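Local coordinates for aspartate aminotransferase (Leishmania major, PDB 4H51), which probably catalyses the pyridoxal-phosphate-dependent transfer of an amino group between L-aspartate and 2-oxoglutarate, working as a homodimer, at residues V67-Q72 with N320-E325; Y62-V67 with S331-R336; V111-L116 with S296-E301. One frame throughout, in Å; residues are numbered along the deposited sequence. Where two conformers were deposited one is given.

Contact 1: V67-Q72 with N320-E325; sequences VRKAEQ and NELRKE
Lys69 reaches from helix 65-76 across the side chain of Leu322 to the carboxylate of Glu325, so that one side chain serves both the apolar and the ionic half of the contact. Its CG is anti to the carbonyl carbon (chi1 -72°), and from there the chain runs out almost fully extended, which carries the ammonium group to the neighbouring helix 320-350. On the way its methylenes slant over one branch of Leu322: CD2 of Leu322 lies 3.9 Å from Lys69 CD, with Lys69 CB close by. A long aliphatic chain with a charged end suits this exposed position, because the methylenes cover the leucine while the amine stays near solvent.

Glu325 meets the lysine at about a right angle. Lys69 NZ donates to Glu325 OE1 at 2.8 Å, and OE1 accepts the bond with its syn lone pair, on the side of the other oxygen. A longer, weak bond joins Lys69 NZ to Glu325 OE2 at 3.2 Å. The ammonium therefore sits before both oxygens, unequally shared, and the salt bridge probably steadies both charges.

Leu322 turns its second branch to the more buried side, where CD1 comes within 4.4 Å of Ala70 CB. This is loose packing, and the small alanine also leaves room for helix 307-318, whose Leu312 and Ile316 touch Ala70. Farther round helix 65-76, Arg68 NH1 bonds to Leu79 O of the second subunit.

The short helical segments run nearly antiparallel, at 158°, with axes 10.9 Å apart at closest approach. At this distance the backbones do not meet, and the side chains of Lys69, Ala70, Leu322 and Glu325 make the contact. The arrangement is that of an antiparallel helix pair with an apolar inner side and a salt bridge at its more exposed edge.

Contact 2: Y62-V67 with S331-R336; sequences YPLRVV and SAMAER
Met333 has CG anti to its carbonyl carbon and continues nearly straight through chi2, which carries SD outward from the helix; the bend at chi3 (69°) then turns the terminal methyl CE back toward Leu64 CD1. Tyr62 has its ring anti to the backbone N (chi1 -180°), which places the ring edge beside that sulfur. SD lies 5.4 Å from the centroid of the Tyr62 ring and 76° off the ring normal, so it comes in close to the ring plane; the nearest ring atom is Tyr62 CE2, 4.2 Å from Met333 SD. This is a Met-aromatic contact of the edge type, in which the polarisable sulfur faces the slightly positive ring hydrogens.

The contact joins helix 320-350 to the segment leading into helix 65-76, with Leu64 at the N-cap position. Glu329, one turn before Met333, accepts bonds from the backbone N of Arg65 and of Val66, a carboxylate well placed to meet the positive end of the helix dipole.

Leu64 sends its isobutyl group obliquely across the end of Met333. Its CD1 is 3.9 Å from Met333 CE, while Leu64 CD2 approaches Met333 SD at 4.0 Å. A branched leucine can thus cradle the flexible thioether, and Trp326 of helix 320-350 also packs against Leu64. Tyr54 and Tyr235 touch Met333 as well, adding aromatic neighbours to its surroundings.

Contact 3: V111-L116 with S296-E301; sequences VAVQTL and SLIREE
Strand 110-116 is an outermost strand, within this chain, of the mixed sheet at the core of the fold that class I aminotransferases share, and here the C-terminal part of helix 287-299 packs on it. The contact is made by Val113 and Ile298, which reach toward each other tip to tip. On the helix side a single atom does the work: CD1, the end of the longer branch of Ile298. Its CG1 is anti to the carbonyl carbon (chi1 -67°) and the chain then extends (chi2 164°), so the methyl is carried well out from the helix.

That methyl meets the isopropyl group of Val113 broadly rather than at one point. Ile298 CD1 is 4.1 Å from Val113 CG2, and Val113 CG1 stands 4.2 Å from Ile298 CD1. Valine gives the strand a short, stiff surface; isoleucine, likewise beta-branched, adds one more carbon, CD1, which supplies the reach from the helix. Beyond the valine, Ile298 CD1 also comes within 4.3 Å of the backbone carbonyl Gln114 O.

The Gln114 side chain leads away: its OE1 accepts a bond from the backbone N of Tyr89, and NE2 bonds weakly to Pro306 O. Leu124 of helix 117-129 touches both Val113 and Ile298, giving the pair a third apolar neighbour.

No hydrogen bond crosses between the segments, so the attraction is dispersion and the exclusion of water from buried methyl groups; such contact sets little direction, and the sheet's own backbone hydrogen bonds, as between Val113 and Leu277, hold the strand in line.

In the fold
Contacts 1 and 2 are neighbours, their centres 12 Å apart. Both join helix 65-76 and the segment leading into it to helix 320-350, they share Val67, and Val66 packs against Glu325 between them. Since the two helical segments of contact 1 run nearly antiparallel, contact 2, first to open along the chain, is also the last to close. Contact 3 opens and closes between the two halves of contact 1 in sequence, and lies apart at strand 110-116 and helix 287-299, with centres about 27 and 30 Å from those of contacts 1 and 2. All three also touch the second subunit, so each region adjoins the interface of the homodimer.

Contact 1: V67-Q72 with N320-E325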
loop_
_atom_site.group_PDB
_atom_site.type_symbol
_atom_site.label_atom_id
_atom_site.label_comp_id
_atom_site.label_asym_id
_atom_site.label_seq_id
_atom_site.Cartn_x
_atom_site.Cartn_y
_atom_site.Cartn_z
ATOM N N VAL B 67 -9.760 -14.484 -14.300
ATOM C CA VAL B 67 -9.139 -13.181 -14.161
ATOM C C VAL B 67 -8.924 -12.588 -15.537
ATOM O O VAL B 67 -9.169 -11.393 -15.740
ATOM C CB VAL B 67 -7.809 -13.237 -13.381
ATOM C CG1 VAL B 67 -7.043 -11.939 -13.462
ATOM C CG2 VAL B 67 -8.075 -13.609 -11.928
ATOM N N ARG B 68 -8.484 -13.422 -16.483
ATOM C CA ARG B 68 -8.341 -12.953 -17.862
ATOM C C ARG B 68 -9.652 -12.453 -18.398
ATOM O O ARG B 68 -9.668 -11.403 -19.003
ATOM C CB ARG B 68 -7.838 -14.050 -18.807
ATOM C CG ARG B 68 -6.426 -14.462 -18.566
ATOM C CD ARG B 68 -5.478 -13.316 -18.746
ATOM N NE ARG B 68 -4.122 -13.800 -19.007
ATOM C CZ ARG B 68 -3.005 -13.175 -18.627
ATOM N NH1 ARG B 68 -3.045 -12.026 -17.936
ATOM N NH2 ARG B 68 -1.836 -13.694 -18.945
ATOM N N LYS B 69 -10.749 -13.151 -18.117
ATOM C CA LYS B 69 -12.082 -12.707 -18.520
ATOM C C LYS B 69 -12.464 -11.392 -17.860
ATOM O O LYS B 69 -13.067 -10.530 -18.483
ATOM C CB LYS B 69 -13.182 -13.689 -18.132
ATOM C CG LYS B 69 -13.251 -14.974 -18.920
ATOM C CD LYS B 69 -14.652 -15.564 -18.792
ATOM C CE LYS B 69 -14.749 -16.901 -19.483
ATOM N NZ LYS B 69 -16.071 -17.501 -19.182
ATOM N N ALA B 70 -12.162 -11.277 -16.577
ATOM C CA ALA B 70 -12.439 -10.055 -15.822
ATOM C C ALA B 70 -11.623 -8.852 -16.324
ATOM O O ALA B 70 -12.123 -7.701 -16.284
ATOM C CB ALA B 70 -12.203 -10.298 -14.319
ATOM N N GLU B 71 -10.384 -9.059 -16.780
ATOM C CA GLU B 71 -9.625 -7.930 -17.315
ATOM C C GLU B 71 -10.362 -7.343 -18.541
ATOM O O GLU B 71 -10.469 -6.118 -18.684
ATOM C CB GLU B 71 -8.170 -8.289 -17.684
ATOM C CG GLU B 71 -7.183 -8.432 -16.518
ATOM C CD GLU B 71 -6.446 -7.138 -16.129
ATOM O OE1 GLU B 71 -6.842 -6.050 -16.587
ATOM O OE2 GLU B 71 -5.441 -7.201 -15.358
ATOM N N GLN B 72 -10.872 -8.191 -19.407
ATOM C CA GLN B 72 -11.574 -7.682 -20.596
ATOM C C GLN B 72 -12.869 -6.967 -20.259
ATOM O O GLN B 72 -13.217 -5.940 -20.871
ATOM C CB GLN B 72 -11.865 -8.820 -21.578
ATOM C CG GLN B 72 -12.313 -8.331 -22.947
ATOM C CD GLN B 72 -11.324 -7.397 -23.652
ATOM O OE1 GLN B 72 -10.181 -7.758 -23.937
ATOM N NE2 GLN B 72 -11.791 -6.190 -23.973
ATOM N N ASN B 320 -22.355 -13.770 -11.505
ATOM C CA ASN B 320 -22.732 -15.167 -11.218
ATOM C C ASN B 320 -21.914 -16.225 -11.916
ATOM O O ASN B 320 -21.506 -17.232 -11.282
ATOM C CB ASN B 320 -24.209 -15.368 -11.562
ATOM C CG ASN B 320 -25.094 -14.555 -10.658
ATOM O OD1 ASN B 320 -24.665 -14.176 -9.545
ATOM N ND2 ASN B 320 -26.305 -14.220 -11.137
ATOM N N GLU B 321 -21.673 -15.984 -13.197
ATOM C CA GLU B 321 -20.955 -16.908 -14.072
ATOM C C GLU B 321 -19.461 -16.940 -13.722
ATOM O O GLU B 321 -18.885 -18.010 -13.581
ATOM C CB GLU B 321 -21.103 -16.491 -15.539
ATOM C CG GLU B 321 -22.534 -16.582 -16.101
ATOM C CD GLU B 321 -23.540 -15.632 -15.429
ATOM O OE1 GLU B 321 -23.272 -14.409 -15.361
ATOM O OE2 GLU B 321 -24.606 -16.110 -14.950
ATOM N N LEU B 322 -18.842 -15.770 -13.595
ATOM C CA LEU B 322 -17.438 -15.696 -13.158
ATOM C C LEU B 322 -17.227 -16.404 -11.815
ATOM O O LEU B 322 -16.244 -17.136 -11.604
ATOM C CB LEU B 322 -17.018 -14.230 -13.065
ATOM C CG LEU B 322 -16.857 -13.458 -14.362
ATOM C CD1 LEU B 322 -16.165 -12.131 -14.092
ATOM C CD2 LEU B 322 -16.113 -14.289 -15.407
ATOM N N ARG B 323 -18.156 -16.160 -10.893
ATOM C CA ARG B 323 -18.077 -16.697 -9.537
ATOM C C ARG B 323 -18.061 -18.212 -9.570
ATOM O O ARG B 323 -17.196 -18.870 -8.946
ATOM C CB ARG B 323 -19.242 -16.131 -8.688
ATOM C CG ARG B 323 -19.351 -16.690 -7.287
ATOM C CD ARG B 323 -18.087 -16.540 -6.516
ATOM N NE ARG B 323 -18.337 -16.868 -5.136
ATOM C CZ ARG B 323 -18.795 -16.035 -4.207
ATOM N NH1 ARG B 323 -18.974 -14.757 -4.462
ATOM N NH2 ARG B 323 -18.973 -16.488 -2.966
ATOM N N LYS B 324 -18.991 -18.790 -10.330
ATOM C CA LYS B 324 -19.077 -20.250 -10.394
ATOM C C LYS B 324 -17.833 -20.790 -11.031
ATOM O O LYS B 324 -17.271 -21.785 -10.571
ATOM C CB LYS B 324 -20.339 -20.705 -11.171
ATOM N N GLU B 325 -17.366 -20.099 -12.068
ATOM C CA GLU B 325 -16.169 -20.510 -12.799
ATOM C C GLU B 325 -14.907 -20.413 -11.947
ATOM O O GLU B 325 -14.021 -21.239 -12.070
ATOM C CB GLU B 325 -15.975 -19.682 -14.056
ATOM C CG GLU B 325 -16.979 -19.998 -15.158
ATOM C CD GLU B 325 -16.903 -19.030 -16.333
ATOM O OE1 GLU B 325 -15.863 -18.382 -16.547
ATOM O OE2 GLU B 325 -17.900 -18.972 -17.075
#

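Contact 2: Y62-V67 with S331-R336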
loop_
_atom_site.group_PDB
_atom_site.type_symbol
_atom_site.label_atom_id
_atom_site.label_comp_id
_atom_site.label_asym_id
_atom_site.label_seq_id
_atom_site.Cartn_x
_atom_site.Cartn_y
_atom_site.Cartn_z
ATOM N N TYR B 62 0.410 -19.004 -13.381
ATOM C CA TYR B 62 -0.919 -19.350 -13.881
ATOM C C TYR B 62 -1.912 -18.222 -13.642
ATOM O O TYR B 62 -2.613 -18.204 -12.629
ATOM C CB TYR B 62 -1.401 -20.666 -13.204
ATOM C CG TYR B 62 -2.780 -21.112 -13.668
ATOM C CD1 TYR B 62 -2.987 -21.534 -14.951
ATOM C CD2 TYR B 62 -3.876 -21.048 -12.821
ATOM C CE1 TYR B 62 -4.242 -21.930 -15.381
ATOM C CE2 TYR B 62 -5.138 -21.419 -13.239
ATOM C CZ TYR B 62 -5.328 -21.850 -14.509
ATOM O OH TYR B 62 -6.582 -22.210 -14.961
ATOM N N PRO B 63 -1.974 -17.237 -14.548
ATOM C CA PRO B 63 -3.079 -16.254 -14.483
ATOM C C PRO B 63 -4.387 -16.992 -14.669
ATOM O O PRO B 63 -4.524 -17.752 -15.659
ATOM C CB PRO B 63 -2.801 -15.350 -15.679
ATOM C CG PRO B 63 -1.360 -15.522 -15.971
ATOM C CD PRO B 63 -1.030 -16.936 -15.637
ATOM N N LEU B 64 -5.333 -16.845 -13.748
ATOM C CA LEU B 64 -6.572 -17.639 -13.814
ATOM C C LEU B 64 -7.406 -17.229 -15.016
ATOM O O LEU B 64 -7.345 -16.053 -15.412
ATOM C CB LEU B 64 -7.401 -17.537 -12.542
ATOM C CG LEU B 64 -7.003 -18.435 -11.355
ATOM C CD1 LEU B 64 -5.595 -18.191 -10.825
ATOM C CD2 LEU B 64 -8.047 -18.253 -10.267
ATOM N N ARG B 65 -8.089 -18.215 -15.634
ATOM C CA ARG B 65 -8.972 -17.945 -16.773
ATOM C C ARG B 65 -10.026 -16.908 -16.396
ATOM O O ARG B 65 -10.261 -15.983 -17.149
ATOM C CB ARG B 65 -9.581 -19.266 -17.310
ATOM N N VAL B 66 -10.613 -17.010 -15.199
ATOM C CA VAL B 66 -11.619 -16.033 -14.775
ATOM C C VAL B 66 -11.042 -14.602 -14.654
ATOM O O VAL B 66 -11.752 -13.613 -14.883
ATOM C CB VAL B 66 -12.344 -16.433 -13.464
ATOM C CG1 VAL B 66 -13.151 -17.677 -13.668
ATOM C CG2 VAL B 66 -11.375 -16.621 -12.298
ATOM N N VAL B 67 -9.760 -14.484 -14.300
ATOM C CA VAL B 67 -9.139 -13.181 -14.161
ATOM C C VAL B 67 -8.924 -12.588 -15.537
ATOM O O VAL B 67 -9.169 -11.393 -15.740
ATOM C CB VAL B 67 -7.809 -13.237 -13.381
ATOM C CG1 VAL B 67 -7.043 -11.939 -13.462
ATOM C CG2 VAL B 67 -8.075 -13.609 -11.928
ATOM N N SER B 331 -10.904 -24.983 -7.162
ATOM C CA SER B 331 -11.008 -26.385 -6.775
ATOM C C SER B 331 -10.031 -27.211 -7.604
ATOM O O SER B 331 -9.425 -28.116 -7.099
ATOM C CB SER B 331 -12.427 -26.925 -6.986
ATOM O OG SER B 331 -12.516 -28.230 -6.453
ATOM N N ALA B 332 -9.903 -26.905 -8.890
ATOM C CA ALA B 332 -8.972 -27.655 -9.755
ATOM C C ALA B 332 -7.505 -27.392 -9.350
ATOM O O ALA B 332 -6.668 -28.302 -9.367
ATOM C CB ALA B 332 -9.236 -27.329 -11.246
ATOM N N MET B 333 -7.205 -26.165 -8.929
ATOM C CA MET B 333 -5.873 -25.816 -8.423
ATOM C C MET B 333 -5.520 -26.613 -7.156
ATOM O O MET B 333 -4.445 -27.226 -7.032
ATOM C CB MET B 333 -5.791 -24.299 -8.139
ATOM C CG MET B 333 -5.773 -23.428 -9.391
ATOM S SD MET B 333 -6.336 -21.730 -9.194
ATOM C CE MET B 333 -5.011 -21.044 -8.205
ATOM N N ALA B 334 -6.427 -26.613 -6.200
ATOM C CA ALA B 334 -6.270 -27.408 -5.001
ATOM C C ALA B 334 -6.060 -28.885 -5.287
ATOM O O ALA B 334 -5.211 -29.538 -4.646
ATOM C CB ALA B 334 -7.471 -27.197 -4.077
ATOM N N GLU B 335 -6.806 -29.419 -6.256
ATOM C CA GLU B 335 -6.684 -30.819 -6.610
ATOM C C GLU B 335 -5.299 -31.093 -7.224
ATOM O O GLU B 335 -4.707 -32.132 -6.945
ATOM C CB GLU B 335 -7.802 -31.248 -7.558
ATOM C CG GLU B 335 -7.631 -32.575 -8.277
ATOM C CD GLU B 335 -7.651 -33.781 -7.374
ATOM O OE1 GLU B 335 -8.130 -33.708 -6.213
ATOM O OE2 GLU B 335 -7.177 -34.836 -7.846
ATOM N N ARG B 336 -4.768 -30.161 -8.048
ATOM C CA ARG B 336 -3.446 -30.392 -8.652
ATOM C C ARG B 336 -2.373 -30.458 -7.575
ATOM O O ARG B 336 -1.425 -31.247 -7.660
ATOM C CB ARG B 336 -3.088 -29.321 -9.697
ATOM C CG ARG B 336 -1.957 -29.730 -10.643
ATOM C CD ARG B 336 -1.396 -28.558 -11.438
ATOM N NE ARG B 336 -0.442 -27.801 -10.611
ATOM C CZ ARG B 336 0.786 -28.213 -10.280
ATOM N NH1 ARG B 336 1.275 -29.372 -10.728
ATOM N NH2 ARG B 336 1.544 -27.440 -9.501
#

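Contact 3: V111-L116 with S296-E301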
loop_
_atom_site.group_PDB
_atom_site.type_symbol
_atom_site.label_atom_id
_atom_site.label_comp_id
_atom_site.label_asym_id
_atom_site.label_seq_id
_atom_site.Cartn_x
_atom_site.Cartn_y
_atom_site.Cartn_z
ATOM N N VAL B 111 -17.182 -4.145 10.567
ATOM C CA VAL B 111 -16.532 -2.953 10.024
ATOM C C VAL B 111 -15.356 -3.463 9.211
ATOM O O VAL B 111 -14.580 -4.330 9.677
ATOM C CB VAL B 111 -16.212 -1.879 11.126
ATOM C CG1 VAL B 111 -15.577 -2.499 12.347
ATOM C CG2 VAL B 111 -15.379 -0.701 10.613
ATOM N N ALA B 112 -15.230 -2.971 7.978
ATOM C CA ALA B 112 -14.208 -3.500 7.078
ATOM C C ALA B 112 -13.667 -2.421 6.143
ATOM O O ALA B 112 -14.414 -1.521 5.748
ATOM C CB ALA B 112 -14.795 -4.651 6.244
ATOM N N VAL B 113 -12.391 -2.535 5.796
ATOM C CA VAL B 113 -11.745 -1.685 4.810
ATOM C C VAL B 113 -10.950 -2.564 3.850
ATOM O O VAL B 113 -10.533 -3.717 4.221
ATOM C CB VAL B 113 -10.761 -0.648 5.448
ATOM C CG1 VAL B 113 -11.497 0.407 6.311
ATOM C CG2 VAL B 113 -9.671 -1.320 6.290
ATOM N N GLN B 114 -10.731 -2.020 2.649
ATOM C CA GLN B 114 -9.788 -2.572 1.704
ATOM C C GLN B 114 -8.357 -2.282 2.181
ATOM O O GLN B 114 -8.064 -1.204 2.725
ATOM C CB GLN B 114 -10.061 -1.992 0.284
ATOM C CG GLN B 114 -9.097 -2.468 -0.783
ATOM C CD GLN B 114 -9.374 -1.890 -2.122
ATOM O OE1 GLN B 114 -10.492 -1.445 -2.361
ATOM N NE2 GLN B 114 -8.372 -1.928 -3.037
ATOM N N THR B 115 -7.468 -3.232 1.977
ATOM C CA THR B 115 -6.080 -3.128 2.403
ATOM C C THR B 115 -5.129 -3.496 1.274
ATOM O O THR B 115 -5.543 -4.028 0.255
ATOM C CB THR B 115 -5.799 -4.096 3.572
ATOM O OG1 THR B 115 -6.083 -5.457 3.124
ATOM C CG2 THR B 115 -6.664 -3.720 4.816
ATOM N N LEU B 116 -3.830 -3.250 1.491
ATOM C CA LEU B 116 -2.808 -3.703 0.551
ATOM C C LEU B 116 -2.576 -5.210 0.728
ATOM O O LEU B 116 -1.568 -5.649 1.272
ATOM C CB LEU B 116 -1.512 -2.900 0.708
ATOM C CG LEU B 116 -1.419 -1.632 -0.160
ATOM C CD1 LEU B 116 -1.300 -2.011 -1.634
ATOM C CD2 LEU B 116 -2.575 -0.640 0.064
ATOM N N SER B 296 -7.968 6.692 9.525
ATOM C CA SER B 296 -6.914 7.587 9.936
ATOM C C SER B 296 -5.569 6.913 9.699
ATOM O O SER B 296 -4.651 7.582 9.243
ATOM C CB SER B 296 -7.036 8.119 11.386
ATOM O OG SER B 296 -6.910 7.046 12.324
ATOM N N LEU B 297 -5.480 5.599 9.946
ATOM C CA LEU B 297 -4.206 4.874 9.804
ATOM C C LEU B 297 -3.853 4.762 8.338
ATOM O O LEU B 297 -2.678 4.939 7.926
ATOM C CB LEU B 297 -4.264 3.496 10.492
ATOM C CG LEU B 297 -4.354 3.502 12.040
ATOM C CD1 LEU B 297 -4.823 2.178 12.567
ATOM C CD2 LEU B 297 -3.041 3.928 12.694
ATOM N N ILE B 298 -4.865 4.488 7.529
ATOM C CA ILE B 298 -4.659 4.379 6.082
ATOM C C ILE B 298 -4.191 5.715 5.495
ATOM O O ILE B 298 -3.186 5.798 4.770
ATOM C CB ILE B 298 -5.964 3.959 5.382
ATOM C CG1 ILE B 298 -6.353 2.520 5.779
ATOM C CG2 ILE B 298 -5.838 4.124 3.860
ATOM C CD1 ILE B 298 -7.792 2.172 5.452
ATOM N N ARG B 299 -4.932 6.779 5.801
ATOM C CA ARG B 299 -4.647 8.103 5.234
ATOM C C ARG B 299 -3.226 8.570 5.538
ATOM O O ARG B 299 -2.578 9.210 4.697
ATOM C CB ARG B 299 -5.620 9.124 5.810
ATOM C CG ARG B 299 -5.476 10.557 5.351
ATOM C CD ARG B 299 -5.452 10.756 3.842
ATOM N NE ARG B 299 -5.886 12.105 3.501
ATOM C CZ ARG B 299 -5.576 12.777 2.382
ATOM N NH1 ARG B 299 -4.773 12.282 1.452
ATOM N NH2 ARG B 299 -6.087 13.983 2.182
ATOM N N GLU B 300 -2.733 8.236 6.718
ATOM C CA GLU B 300 -1.412 8.724 7.114
ATOM C C GLU B 300 -0.271 7.881 6.520
ATOM O O GLU B 300 0.920 8.213 6.680
ATOM C CB GLU B 300 -1.347 8.932 8.625
ATOM C CG GLU B 300 -1.153 7.700 9.424
ATOM C CD GLU B 300 -1.576 7.807 10.900
ATOM O OE1 GLU B 300 -1.394 6.808 11.550
ATOM O OE2 GLU B 300 -2.080 8.844 11.394
ATOM N N GLU B 301 -0.643 6.794 5.848
ATOM C CA GLU B 301 0.311 5.868 5.228
ATOM C C GLU B 301 0.315 5.963 3.693
ATOM O O GLU B 301 1.341 6.114 3.109
ATOM C CB GLU B 301 0.016 4.446 5.627
ATOM C CG GLU B 301 0.361 4.130 7.092
ATOM C CD GLU B 301 -0.160 2.766 7.596
ATOM O OE1 GLU B 301 -0.904 2.060 6.861
ATOM O OE2 GLU B 301 0.134 2.385 8.780
#